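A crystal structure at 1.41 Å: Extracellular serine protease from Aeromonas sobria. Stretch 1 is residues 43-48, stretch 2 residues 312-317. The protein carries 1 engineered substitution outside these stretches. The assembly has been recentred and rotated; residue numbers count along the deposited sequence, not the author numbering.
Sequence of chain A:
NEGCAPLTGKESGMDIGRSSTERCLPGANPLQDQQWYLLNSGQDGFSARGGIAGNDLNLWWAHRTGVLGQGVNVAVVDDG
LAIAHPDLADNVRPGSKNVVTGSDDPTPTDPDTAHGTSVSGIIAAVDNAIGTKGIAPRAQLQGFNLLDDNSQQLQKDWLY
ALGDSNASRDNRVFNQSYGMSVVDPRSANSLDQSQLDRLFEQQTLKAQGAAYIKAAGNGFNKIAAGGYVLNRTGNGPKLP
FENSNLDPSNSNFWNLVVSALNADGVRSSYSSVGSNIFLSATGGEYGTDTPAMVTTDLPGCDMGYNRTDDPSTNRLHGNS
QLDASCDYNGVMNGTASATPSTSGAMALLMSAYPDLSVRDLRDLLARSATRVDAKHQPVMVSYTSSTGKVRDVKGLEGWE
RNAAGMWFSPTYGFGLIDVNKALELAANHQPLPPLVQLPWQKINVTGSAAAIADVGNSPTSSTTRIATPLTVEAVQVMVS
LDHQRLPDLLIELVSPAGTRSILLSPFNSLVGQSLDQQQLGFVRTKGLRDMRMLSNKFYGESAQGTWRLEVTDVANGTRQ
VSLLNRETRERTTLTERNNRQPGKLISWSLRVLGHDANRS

Stretch 1 43-48: QDGFSA
Stretch 2 (312-317) STNRLH

Two tight turns, far apart in sequence, dock here through hydrogen bonds to backbone carbonyls, a salt bridge and one aromatic contact, illustrating how loops without regular secondary structure can lock together. The first is a type I' turn from D44 to S47, closed by S47 N to D44 O at 2.9 Å; the second is a type I turn from N314 to H317, closed more loosely by H317 N to N314 O at 3.2 Å. F46 lies across from R315 (CA to CA 5.0 Å) and S47 across from N314 (CA to CA 5.1 Å). G45 (phi/psi 56/29) and F46 (74/6) occupy the first turn's corners; positive phi favours glycine at the first, whereas F46 adopts it with a side chain.

The central link is nearly linear: R315 N donates to F46 O at 2.9 Å and 178°. Beside it, N314 ND2 reaches G45 O at 3.1 Å. With chi1 t and chi2 -80°, the N314 amide also serves its own turn, its OD1 accepting from L316 N at 3.0 Å.

R315 (chi1 to chi3 m, t, m; chi4 -82°) extends its guanidinium over F46 O and meets acceptors at its edge. R315 NH2 donates to D44 OD1 at 3.2 Å and to D44 OD2 at 3.1 Å, R315 NH1 to D44 OD2 at 3.2 Å and to S47 O at 2.9 Å; the bonds to D44 form the salt bridge. This donor-rich group thus satisfies a carboxylate and a carbonyl together. D44, chi1 p, points toward the second stretch and also braces its own turn, OD1 accepting from F46 N at 2.9 Å.

F46 (chi1 m, chi2 -72°) is buried and gives up 116 Å² of the 335 Å² total. L316, chi1 t and chi2 p, sets its CB over one ring face, 4.1 Å from the centroid of F46, a CH-pi contact adding apolar packing to the polar network.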

ATOM      1  N   GLN A  43      25.254   7.861   9.566  1.00 13.17           N
ATOM      2  CA  GLN A  43      26.092   7.490   8.420  1.00 13.03           C
ATOM      3  C   GLN A  43      25.397   7.837   7.103  1.00 13.07           C
ATOM      4  O   GLN A  43      24.170   7.973   7.045  1.00 12.62           O
ATOM      5  CB  GLN A  43      26.509   6.011   8.470  1.00 13.27           C
ATOM      6  CG  GLN A  43      25.398   5.001   8.173  1.00 13.31           C
ATOM      7  CD  GLN A  43      24.599   4.602   9.398  1.00 11.96           C
ATOM      8  OE1 GLN A  43      23.891   5.424   9.995  1.00 12.91           O
ATOM      9  NE2 GLN A  43      24.669   3.318   9.762  1.00 12.70           N
ATOM     10  N   ASP A  44      26.182   7.981   6.044  1.00 13.04           N
ATOM     11  CA  ASP A  44      25.647   8.507   4.797  1.00 12.73           C
ATOM     12  C   ASP A  44      25.046   7.475   3.837  1.00 12.34           C
ATOM     13  O   ASP A  44      24.426   7.858   2.847  1.00 12.68           O
ATOM     14  CB  ASP A  44      26.662   9.431   4.087  1.00 13.10           C
ATOM     15  CG  ASP A  44      27.957   8.721   3.679  1.00 14.57           C
ATOM     16  OD1 ASP A  44      27.982   7.472   3.605  1.00 15.23           O
ATOM     17  OD2 ASP A  44      28.949   9.449   3.416  1.00 16.53           O
ATOM     18  N   GLY A  45      25.191   6.180   4.132  1.00 12.09           N
ATOM     19  CA  GLY A  45      24.733   5.147   3.186  1.00 12.17           C
ATOM     20  C   GLY A  45      25.339   5.280   1.790  1.00 12.08           C
ATOM     21  O   GLY A  45      24.724   4.876   0.795  1.00 12.59           O
ATOM     22  N   PHE A  46      26.554   5.841   1.733  1.00 12.39           N
ATOM     23  CA  PHE A  46      27.291   6.126   0.484  1.00 12.39           C
ATOM     24  C   PHE A  46      26.750   7.315  -0.314  1.00 12.55           C
ATOM     25  O   PHE A  46      27.212   7.596  -1.426  1.00 13.44           O
ATOM     26  CB  PHE A  46      27.459   4.884  -0.400  1.00 12.32           C
ATOM     27  CG  PHE A  46      28.088   3.712   0.301  1.00 12.14           C
ATOM     28  CD1 PHE A  46      29.447   3.719   0.630  1.00 12.75           C
ATOM     29  CD2 PHE A  46      27.328   2.584   0.615  1.00 11.82           C
ATOM     30  CE1 PHE A  46      30.032   2.623   1.257  1.00 13.33           C
ATOM     31  CE2 PHE A  46      27.906   1.480   1.248  1.00 13.21           C
ATOM     32  CZ  PHE A  46      29.268   1.500   1.573  1.00 12.06           C
ATOM     33  N   SER A  47      25.782   8.022   0.263  1.00 12.90           N
ATOM     34  CA  SER A  47      25.287   9.269  -0.305  1.00 13.43           C
ATOM     35  C   SER A  47      26.137  10.432   0.199  1.00 14.00           C
ATOM     36  O   SER A  47      27.075  10.234   0.975  1.00 13.86           O
ATOM     37  CB  SER A  47      23.817   9.480   0.068  1.00 13.34           C
ATOM     38  OG  SER A  47      23.688  10.070   1.350  1.00 13.20           O
ATOM     39  N   ALA A  48      25.784  11.644  -0.221  1.00 14.55           N
ATOM     40  CA  ALA A  48      26.583  12.829   0.094  1.00 15.41           C
ATOM     41  C   ALA A  48      26.557  13.225   1.572  1.00 15.82           C
ATOM     42  O   ALA A  48      27.487  13.866   2.056  1.00 17.30           O
ATOM     43  CB  ALA A  48      26.175  13.999  -0.783  1.00 15.66           C
ATOM     44  N   SER A 312      25.477   6.221 -10.908  1.00 17.15           N
ATOM     45  CA  SER A 312      24.866   6.881  -9.767  1.00 16.11           C
ATOM     46  C   SER A 312      25.932   7.666  -9.021  1.00 15.74           C
ATOM     47  O   SER A 312      27.091   7.250  -8.968  1.00 15.31           O
ATOM     48  CB  SER A 312      24.247   5.844  -8.821  1.00 16.02           C
ATOM     49  OG  SER A 312      23.724   6.469  -7.654  1.00 15.54           O
ATOM     50  N   THR A 313      25.533   8.782  -8.415  1.00 15.12           N
ATOM     51  CA  THR A 313      26.425   9.492  -7.499  1.00 14.96           C
ATOM     52  C   THR A 313      26.577   8.761  -6.157  1.00 14.20           C
ATOM     53  O   THR A 313      27.435   9.105  -5.353  1.00 14.89           O
ATOM     54  CB  THR A 313      25.997  10.953  -7.243  1.00 15.08           C
ATOM     55  OG1 THR A 313      24.749  10.977  -6.541  1.00 16.26           O
ATOM     56  CG2 THR A 313      25.876  11.743  -8.557  1.00 15.61           C
ATOM     57  N   ASN A 314      25.750   7.746  -5.909  1.00 13.89           N
ATOM     58  CA  ASN A 314      25.982   6.898  -4.750  1.00 13.28           C
ATOM     59  C   ASN A 314      27.345   6.212  -4.864  1.00 13.29           C
ATOM     60  O   ASN A 314      27.633   5.581  -5.882  1.00 13.69           O
ATOM     61  CB  ASN A 314      24.868   5.878  -4.574  1.00 12.96           C
ATOM     62  CG  ASN A 314      25.022   5.101  -3.300  1.00 12.56           C
ATOM     63  OD1 ASN A 314      25.810   4.154  -3.230  1.00 12.66           O
ATOM     64  ND2 ASN A 314      24.319   5.531  -2.255  1.00 12.15           N
ATOM     65  N   ARG A 315      28.179   6.346  -3.833  1.00 13.10           N
ATOM     66  CA  ARG A 315      29.569   5.879  -3.943  1.00 13.14           C
ATOM     67  C   ARG A 315      29.745   4.362  -4.009  1.00 13.18           C
ATOM     68  O   ARG A 315      30.812   3.880  -4.403  1.00 14.04           O
ATOM     69  CB  ARG A 315      30.442   6.454  -2.821  1.00 13.35           C
ATOM     70  CG  ARG A 315      30.468   7.976  -2.762  1.00 14.95           C
ATOM     71  CD  ARG A 315      31.506   8.491  -1.752  1.00 16.80           C
ATOM     72  NE  ARG A 315      31.393   7.832  -0.446  1.00 18.10           N
ATOM     73  CZ  ARG A 315      30.527   8.171   0.512  1.00 18.52           C
ATOM     74  NH1 ARG A 315      29.696   9.192   0.346  1.00 17.82           N
ATOM     75  NH2 ARG A 315      30.498   7.490   1.649  1.00 19.71           N
ATOM     76  N   LEU A 316      28.717   3.605  -3.632  1.00 12.94           N
ATOM     77  CA  LEU A 316      28.803   2.157  -3.699  1.00 12.79           C
ATOM     78  C   LEU A 316      28.781   1.651  -5.140  1.00 12.83           C
ATOM     79  O   LEU A 316      29.270   0.560  -5.422  1.00 13.51           O
ATOM     80  CB  LEU A 316      27.666   1.526  -2.888  1.00 12.16           C
ATOM     81  CG  LEU A 316      27.544  -0.003  -2.839  1.00 12.28           C
ATOM     82  CD1 LEU A 316      28.783  -0.620  -2.220  1.00 13.66           C
ATOM     83  CD2 LEU A 316      26.303  -0.412  -2.073  1.00 13.74           C
ATOM     84  N   HIS A 317      28.198   2.434  -6.040  1.00 13.01           N
ATOM     85  CA  HIS A 317      27.981   1.986  -7.419  1.00 13.28           C
ATOM     86  C   HIS A 317      29.245   2.076  -8.259  1.00 14.13           C
ATOM     87  O   HIS A 317      30.020   3.013  -8.115  1.00 14.38           O
ATOM     88  CB  HIS A 317      26.860   2.802  -8.062  1.00 12.84           C
ATOM     89  CG  HIS A 317      25.498   2.518  -7.493  1.00 11.82           C
ATOM     90  ND1 HIS A 317      24.396   2.342  -8.297  1.00 12.30           N
ATOM     91  CD2 HIS A 317      25.059   2.395  -6.215  1.00 12.48           C
ATOM     92  CE1 HIS A 317      23.334   2.116  -7.541  1.00 11.68           C
ATOM     93  NE2 HIS A 317      23.709   2.146  -6.274  1.00 11.57           N
TER